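Oxidoreductase (Streptomyces globisporus, PDB 4R82) reduces FAD to FADH2 with NADH and supplies it by free diffusion to the halogenase and the monooxygenase of C-1027 enediyne biosynthesis. Local coordinates at residues Ile64-Asp69 against Gln74-Leu79; Arg139-Gly144 against Ile148-Val153. All coordinates share one frame; numbering follows the deposited sequence. Where two conformers were deposited one is given.

Contact 1 (Ile64-Asp69 against Gln74-Leu79); sequences ICVGKD and QRLTAL. With FAD (flavin-adenine dinucleotide), chain K.
Val66 on strand 61-67 and Leu76 on helix 71-78 mark the nearest approach of the two backbones, with CA atoms 9.0 Å apart. No hydrogen bond joins Ile64-Asp69 to Gln74-Leu79. The gap is bridged by three buried apolar side chains. Leu76 does the reaching for the helix, and one methyl, CD1, makes both of its contacts. Leu76 CD1 lies 3.7 Å from Val66 CG2, where the two side chains cross at a slant. Leu76 CD1 also meets Ile64 CD1 at 4.0 Å, tip to tip. Ile64 CG1 sits between the backbone N and the carbonyl carbon (chi1 54°), and the extended second torsion carries CD1 out to the leucine. Val66 divides its two methyls. CG1 is anti to the backbone N (chi1 179°) and comes within 4.1 Å of FAD O2, while CG2 is left for Leu76.

The strand also presents its backbone to the flavin. FAD N3 donates to Cys65 O at 2.9 Å, and Gly67 N donates to FAD O2 at 2.8 Å. Both bonds are nearly straight. Ser51 OG is hydrogen-bonded to Cys65 N and to FAD as well. Cys65 packs on Val55 of the second subunit. Val39 and Phe82 add to the apolar surroundings of Leu76.

The chemistry is divided along the strand. Side chains of Ile64 and Val66 face the helix through dispersion contacts alone. Within this strand, the backbone of Cys65 and Gly67 reads the pyrimidine end of the isoalloxazine, offering an acceptor for N3 and a donor for O2.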
loop_
_atom_site.group_PDB
_atom_site.type_symbol
_atom_site.label_atom_id
_atom_site.label_comp_id
_atom_site.label_asym_id
_atom_site.label_seq_id
_atom_site.Cartn_x
_atom_site.Cartn_y
_atom_site.Cartn_z
ATOM N N ILE A 64 0.749 -5.171 7.274
ATOM C CA ILE A 64 -0.442 -4.362 7.477
ATOM C C ILE A 64 -0.161 -3.374 8.605
ATOM O O ILE A 64 0.688 -3.626 9.475
ATOM C CB ILE A 64 -1.683 -5.219 7.833
ATOM C CG1 ILE A 64 -1.391 -6.121 9.038
ATOM C CG2 ILE A 64 -2.116 -6.067 6.638
ATOM C CD1 ILE A 64 -2.597 -6.970 9.457
ATOM N N CYS A 65 -0.881 -2.254 8.599
ATOM C CA CYS A 65 -0.749 -1.263 9.663
ATOM C C CYS A 65 -2.089 -1.187 10.352
ATOM O O CYS A 65 -3.105 -0.984 9.687
ATOM C CB CYS A 65 -0.426 0.112 9.073
ATOM S SG CYS A 65 1.106 0.116 8.102
ATOM N N VAL A 66 -2.088 -1.350 11.671
ATOM C CA VAL A 66 -3.327 -1.452 12.432
ATOM C C VAL A 66 -3.303 -0.467 13.584
ATOM O O VAL A 66 -2.350 -0.438 14.376
ATOM C CB VAL A 66 -3.536 -2.887 12.968
ATOM C CG1 VAL A 66 -4.815 -2.986 13.783
ATOM C CG2 VAL A 66 -3.593 -3.874 11.808
ATOM N N GLY A 67 -4.348 0.348 13.681
ATOM C CA GLY A 67 -4.446 1.335 14.737
ATOM C C GLY A 67 -4.353 0.723 16.119
ATOM O O GLY A 67 -4.940 -0.337 16.389
ATOM N N LYS A 68 -3.625 1.392 17.004
ATOM C CA LYS A 68 -3.405 0.864 18.345
ATOM C C LYS A 68 -4.681 0.669 19.161
ATOM O O LYS A 68 -4.716 -0.170 20.055
ATOM C CB LYS A 68 -2.414 1.746 19.100
ATOM C CG LYS A 68 -0.984 1.583 18.618
ATOM C CD LYS A 68 -0.098 2.615 19.268
ATOM C CE LYS A 68 1.346 2.402 18.896
ATOM N NZ LYS A 68 2.206 3.472 19.486
ATOM N N ASP A 69 -5.723 1.441 18.856
ATOM C CA ASP A 69 -6.979 1.339 19.597
ATOM C C ASP A 69 -8.016 0.395 18.973
ATOM O O ASP A 69 -9.129 0.269 19.474
ATOM C CB ASP A 69 -7.581 2.730 19.811
ATOM C CG ASP A 69 -6.722 3.603 20.711
ATOM O OD1 ASP A 69 -6.070 3.061 21.635
ATOM O OD2 ASP A 69 -6.701 4.834 20.495
ATOM N N GLN A 74 -5.363 -5.832 19.441
ATOM C CA GLN A 74 -5.146 -6.720 20.590
ATOM C C GLN A 74 -5.078 -8.181 20.138
ATOM O O GLN A 74 -4.268 -8.966 20.646
ATOM C CB GLN A 74 -6.223 -6.519 21.665
ATOM N N ARG A 75 -5.892 -8.539 19.147
ATOM C CA ARG A 75 -5.872 -9.912 18.626
ATOM C C ARG A 75 -4.565 -10.263 17.944
ATOM O O ARG A 75 -3.983 -11.312 18.212
ATOM C CB ARG A 75 -7.004 -10.120 17.633
ATOM C CG ARG A 75 -8.369 -9.889 18.212
ATOM C CD ARG A 75 -8.797 -11.034 19.102
ATOM N NE ARG A 75 -10.252 -11.082 19.172
ATOM C CZ ARG A 75 -10.971 -10.351 20.014
ATOM N NH1 ARG A 75 -10.359 -9.533 20.862
ATOM N NH2 ARG A 75 -12.294 -10.441 20.014
ATOM N N LEU A 76 -4.121 -9.393 17.043
ATOM C CA LEU A 76 -2.891 -9.619 16.303
ATOM C C LEU A 76 -1.679 -9.694 17.212
ATOM O O LEU A 76 -0.736 -10.434 16.934
ATOM C CB LEU A 76 -2.683 -8.528 15.259
ATOM C CG LEU A 76 -3.658 -8.508 14.089
ATOM C CD1 LEU A 76 -3.527 -7.204 13.317
ATOM C CD2 LEU A 76 -3.404 -9.708 13.185
ATOM N N THR A 77 -1.692 -8.932 18.302
ATOM C CA THR A 77 -0.575 -9.002 19.236
ATOM C C THR A 77 -0.570 -10.336 19.980
ATOM O O THR A 77 0.479 -10.812 20.409
ATOM C CB THR A 77 -0.557 -7.820 20.222
ATOM O OG1 THR A 77 -1.721 -7.854 21.057
ATOM C CG2 THR A 77 -0.519 -6.513 19.456
ATOM N N ALA A 78 -1.745 -10.946 20.119
ATOM C CA ALA A 78 -1.867 -12.182 20.898
ATOM C C ALA A 78 -1.774 -13.460 20.058
ATOM O O ALA A 78 -1.463 -14.515 20.589
ATOM C CB ALA A 78 -3.160 -12.182 21.687
ATOM N N LEU A 79 -2.052 -13.363 18.764
ATOM C CA LEU A 79 -2.169 -14.555 17.912
ATOM C C LEU A 79 -0.992 -14.702 16.954
ATOM O O LEU A 79 -0.388 -13.713 16.554
ATOM C CB LEU A 79 -3.480 -14.506 17.115
ATOM C CG LEU A 79 -4.732 -14.529 17.998
ATOM C CD1 LEU A 79 -5.986 -14.239 17.182
ATOM C CD2 LEU A 79 -4.843 -15.866 18.683
HETATM N N1 FAD K . -7.924 0.555 10.088
HETATM C C2 FAD K . -6.654 0.243 10.290
HETATM O O2 FAD K . -6.177 0.163 11.592
HETATM N N3 FAD K . -5.794 -0.019 9.309
HETATM C C4 FAD K . -6.209 0.046 8.035
HETATM O O4 FAD K . -5.331 -0.227 7.004
HETATM C C4X FAD K . -7.558 0.403 7.750
HETATM N N5 FAD K . -7.976 0.491 6.449
HETATM C C5X FAD K . -9.282 0.803 6.206
HETATM C C6 FAD K . -9.719 0.873 4.858
HETATM C C7 FAD K . -11.047 1.216 4.595
HETATM C C7M FAD K . -11.554 1.302 3.137
HETATM C C8 FAD K . -11.938 1.466 5.652
HETATM C C8M FAD K . -13.377 1.825 5.337
HETATM C C9 FAD K . -11.507 1.394 6.985
HETATM C C9A FAD K . -10.161 1.056 7.271
HETATM N N10 FAD K . -9.732 0.976 8.583
HETATM C C10 FAD K . -8.427 0.652 8.811
HETATM C "C1'" FAD K . -10.614 1.245 9.721
HETATM C "C2'" FAD K . -11.210 -0.005 10.337
HETATM O "O2'" FAD K . -11.689 -0.839 9.293
HETATM C "C3'" FAD K . -12.415 0.392 11.182
HETATM O "O3'" FAD K . -13.262 1.219 10.407
HETATM C "C4'" FAD K . -11.995 1.208 12.364
HETATM O "O4'" FAD K . -10.839 0.632 12.909
HETATM C "C5'" FAD K . -13.134 1.341 13.406
HETATM O "O5'" FAD K . -13.383 0.139 14.154
HETATM P P FAD K . -12.177 -0.729 14.851
HETATM O O1P FAD K . -12.665 -1.424 16.116
HETATM O O2P FAD K . -11.049 0.212 15.203
HETATM O O3P FAD K . -11.709 -1.774 13.867
#

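Contact 2 (Arg139-Gly144 against Ile148-Val153); sequences RLYEGG and IFLGEV. With ACT (acetate ion), chain I.
Leu140 and Phe149 lie side by side on one face of the hairpin and point the same way. The leucine branch lies obliquely against the CD2-CE2 side of the ring: Leu140 CG is 3.5 Å from Phe149 CE2, and Leu140 CD1 is 3.5 Å from Phe149 CD2. Leu140 holds an unusual first torsion (chi1 -93°), which accompanies this close fit. Thr77 of helix 71-78 touches both residues.

The other face carries Arg139, Tyr141, Ile148 and Leu150. Arg139 and Leu150 run alongside each other from their CB atoms, 4.1 Å apart. Arg139 CB also lies over one face of the Tyr141 ring, offset toward the rim. Leu150 CD2 approaches Tyr141 CE2 obliquely at 3.9 Å, and Ile148 CG2 stands at the ring edge, near its plane. Tyr141 OH bonds to Glu142 O of the second subunit, and the ring stacks on Tyr141 of that subunit. Glu142 OE1 forms a salt bridge with Arg139 NH1 of the second subunit.

Four backbone bonds fix the register. Tyr141 N to Ile148 O and Ile148 N to Tyr141 O are both 2.9 Å. Arg139 and Leu150 exchange another two, of which Arg139 N to Leu150 O is the longer at 3.2 Å. Leu140 and Phe149 form the non-hydrogen-bonded pair between them. At the turn end, Gly144 N makes a weak bond to an acetate ion, probably from the crystallisation liquor. This is an antiparallel beta hairpin in the main sheet of a flavin reductase domain, with one face carrying residues of the homodimer interface.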
loop_
_atom_site.group_PDB
_atom_site.type_symbol
_atom_site.label_atom_id
_atom_site.label_comp_id
_atom_site.label_asym_id
_atom_site.label_seq_id
_atom_site.Cartn_x
_atom_site.Cartn_y
_atom_site.Cartn_z
ATOM N N ARG A 139 7.215 -9.958 12.659
ATOM C CA ARG A 139 7.684 -8.820 13.446
ATOM C C ARG A 139 6.541 -7.862 13.742
ATOM O O ARG A 139 5.587 -7.758 12.969
ATOM C CB ARG A 139 8.772 -8.044 12.695
ATOM C CG ARG A 139 10.037 -8.819 12.387
ATOM C CD ARG A 139 10.922 -8.982 13.609
ATOM N NE ARG A 139 12.194 -9.600 13.246
ATOM C CZ ARG A 139 12.368 -10.906 13.057
ATOM N NH1 ARG A 139 11.350 -11.745 13.199
ATOM N NH2 ARG A 139 13.563 -11.371 12.722
ATOM N N LEU A 140 6.661 -7.157 14.860
ATOM C CA LEU A 140 5.816 -6.015 15.166
ATOM C C LEU A 140 6.742 -4.801 15.224
ATOM O O LEU A 140 7.732 -4.792 15.978
ATOM C CB LEU A 140 5.118 -6.183 16.519
ATOM C CG LEU A 140 3.728 -6.811 16.534
ATOM C CD1 LEU A 140 3.792 -8.232 16.044
ATOM C CD2 LEU A 140 3.116 -6.751 17.924
ATOM N N TYR A 141 6.435 -3.779 14.434
ATOM C CA TYR A 141 7.259 -2.575 14.386
ATOM C C TYR A 141 6.417 -1.373 14.790
ATOM O O TYR A 141 5.237 -1.303 14.443
ATOM C CB TYR A 141 7.753 -2.336 12.953
ATOM C CG TYR A 141 8.748 -3.337 12.394
ATOM C CD1 TYR A 141 9.823 -3.786 13.147
ATOM C CD2 TYR A 141 8.623 -3.801 11.093
ATOM C CE1 TYR A 141 10.745 -4.678 12.623
ATOM C CE2 TYR A 141 9.532 -4.697 10.562
ATOM C CZ TYR A 141 10.588 -5.134 11.326
ATOM O OH TYR A 141 11.506 -6.018 10.793
ATOM N N GLU A 142 7.019 -0.422 15.497
ATOM C CA GLU A 142 6.320 0.815 15.837
ATOM C C GLU A 142 5.981 1.625 14.590
ATOM O O GLU A 142 6.837 1.855 13.732
ATOM C CB GLU A 142 7.177 1.662 16.773
ATOM C CG GLU A 142 7.355 1.060 18.165
ATOM C CD GLU A 142 8.304 1.870 19.029
ATOM O OE1 GLU A 142 9.283 2.429 18.482
ATOM O OE2 GLU A 142 8.069 1.953 20.256
ATOM N N GLY A 143 4.737 2.089 14.510
ATOM C CA GLY A 143 4.306 2.910 13.393
ATOM C C GLY A 143 3.486 4.110 13.838
ATOM O O GLY A 143 2.397 4.348 13.329
ATOM N N GLY A 144 4.016 4.886 14.773
ATOM C CA GLY A 144 3.278 6.031 15.278
ATOM C C GLY A 144 2.037 5.570 16.015
ATOM O O GLY A 144 2.143 4.836 17.006
ATOM N N ILE A 148 2.876 -1.773 12.884
ATOM C CA ILE A 148 3.119 -2.411 11.596
ATOM C C ILE A 148 3.341 -3.888 11.873
ATOM O O ILE A 148 4.269 -4.243 12.596
ATOM C CB ILE A 148 4.370 -1.810 10.941
ATOM C CG1 ILE A 148 4.156 -0.306 10.709
ATOM C CG2 ILE A 148 4.699 -2.510 9.620
ATOM C CD1 ILE A 148 5.428 0.444 10.315
ATOM N N PHE A 149 2.481 -4.744 11.325
ATOM C CA PHE A 149 2.621 -6.191 11.506
ATOM C C PHE A 149 3.183 -6.774 10.232
ATOM O O PHE A 149 2.547 -6.693 9.175
ATOM C CB PHE A 149 1.257 -6.840 11.800
ATOM C CG PHE A 149 0.670 -6.451 13.129
ATOM C CD1 PHE A 149 -0.126 -5.315 13.249
ATOM C CD2 PHE A 149 0.904 -7.224 14.255
ATOM C CE1 PHE A 149 -0.669 -4.956 14.476
ATOM C CE2 PHE A 149 0.371 -6.865 15.489
ATOM C CZ PHE A 149 -0.419 -5.733 15.600
ATOM N N LEU A 150 4.370 -7.360 10.333
ATOM C CA LEU A 150 5.030 -7.976 9.191
ATOM C C LEU A 150 4.767 -9.471 9.273
ATOM O O LEU A 150 5.092 -10.112 10.282
ATOM C CB LEU A 150 6.534 -7.700 9.266
ATOM C CG LEU A 150 7.427 -8.145 8.103
ATOM C CD1 LEU A 150 7.104 -7.366 6.850
ATOM C CD2 LEU A 150 8.902 -7.983 8.465
ATOM N N GLY A 151 4.154 -10.026 8.231
ATOM C CA GLY A 151 3.829 -11.438 8.232
ATOM C C GLY A 151 4.495 -12.178 7.098
ATOM O O GLY A 151 4.700 -11.613 6.024
ATOM N N GLU A 152 4.838 -13.439 7.345
ATOM C CA GLU A 152 5.369 -14.291 6.287
ATOM C C GLU A 152 4.213 -15.083 5.681
ATOM O O GLU A 152 3.418 -15.686 6.407
ATOM C CB GLU A 152 6.466 -15.221 6.817
ATOM C CG GLU A 152 7.012 -16.147 5.720
ATOM C CD GLU A 152 8.215 -16.948 6.150
ATOM O OE1 GLU A 152 8.765 -16.667 7.234
ATOM O OE2 GLU A 152 8.615 -17.859 5.394
ATOM N N VAL A 153 4.113 -15.074 4.350
ATOM C CA VAL A 153 3.027 -15.753 3.654
ATOM C C VAL A 153 3.257 -17.261 3.733
ATOM O O VAL A 153 4.287 -17.757 3.260
ATOM C CB VAL A 153 2.965 -15.333 2.174
ATOM C CG1 VAL A 153 1.818 -16.053 1.465
ATOM C CG2 VAL A 153 2.796 -13.810 2.063
HETATM C C ACT I . 6.963 5.737 16.161
HETATM O O ACT I . 7.256 6.952 16.084
HETATM O OXT ACT I . 7.297 5.035 15.184
HETATM C CH3 ACT I . 6.257 5.152 17.348
#

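In the fold
Contact 1 closes before contact 2 opens along the chain, and their centres lie about 9 Å apart. They share the large antiparallel sheet, in which strand 61-67 of contact 1 is the neighbour of strand 146-158 of contact 2. Ile64 O and Phe149 N probably form a hydrogen bond, at 2.8 Å. Phe149 is the common side chain: its ring packs on Val66 and on Leu76, so helix 71-78 meets both strands around it. Lys68 NZ also bonds to Gly144 O near the hairpin turn. Together the two contacts connect the FAD-binding strand, through the sheet, to the hairpin that meets the second subunit.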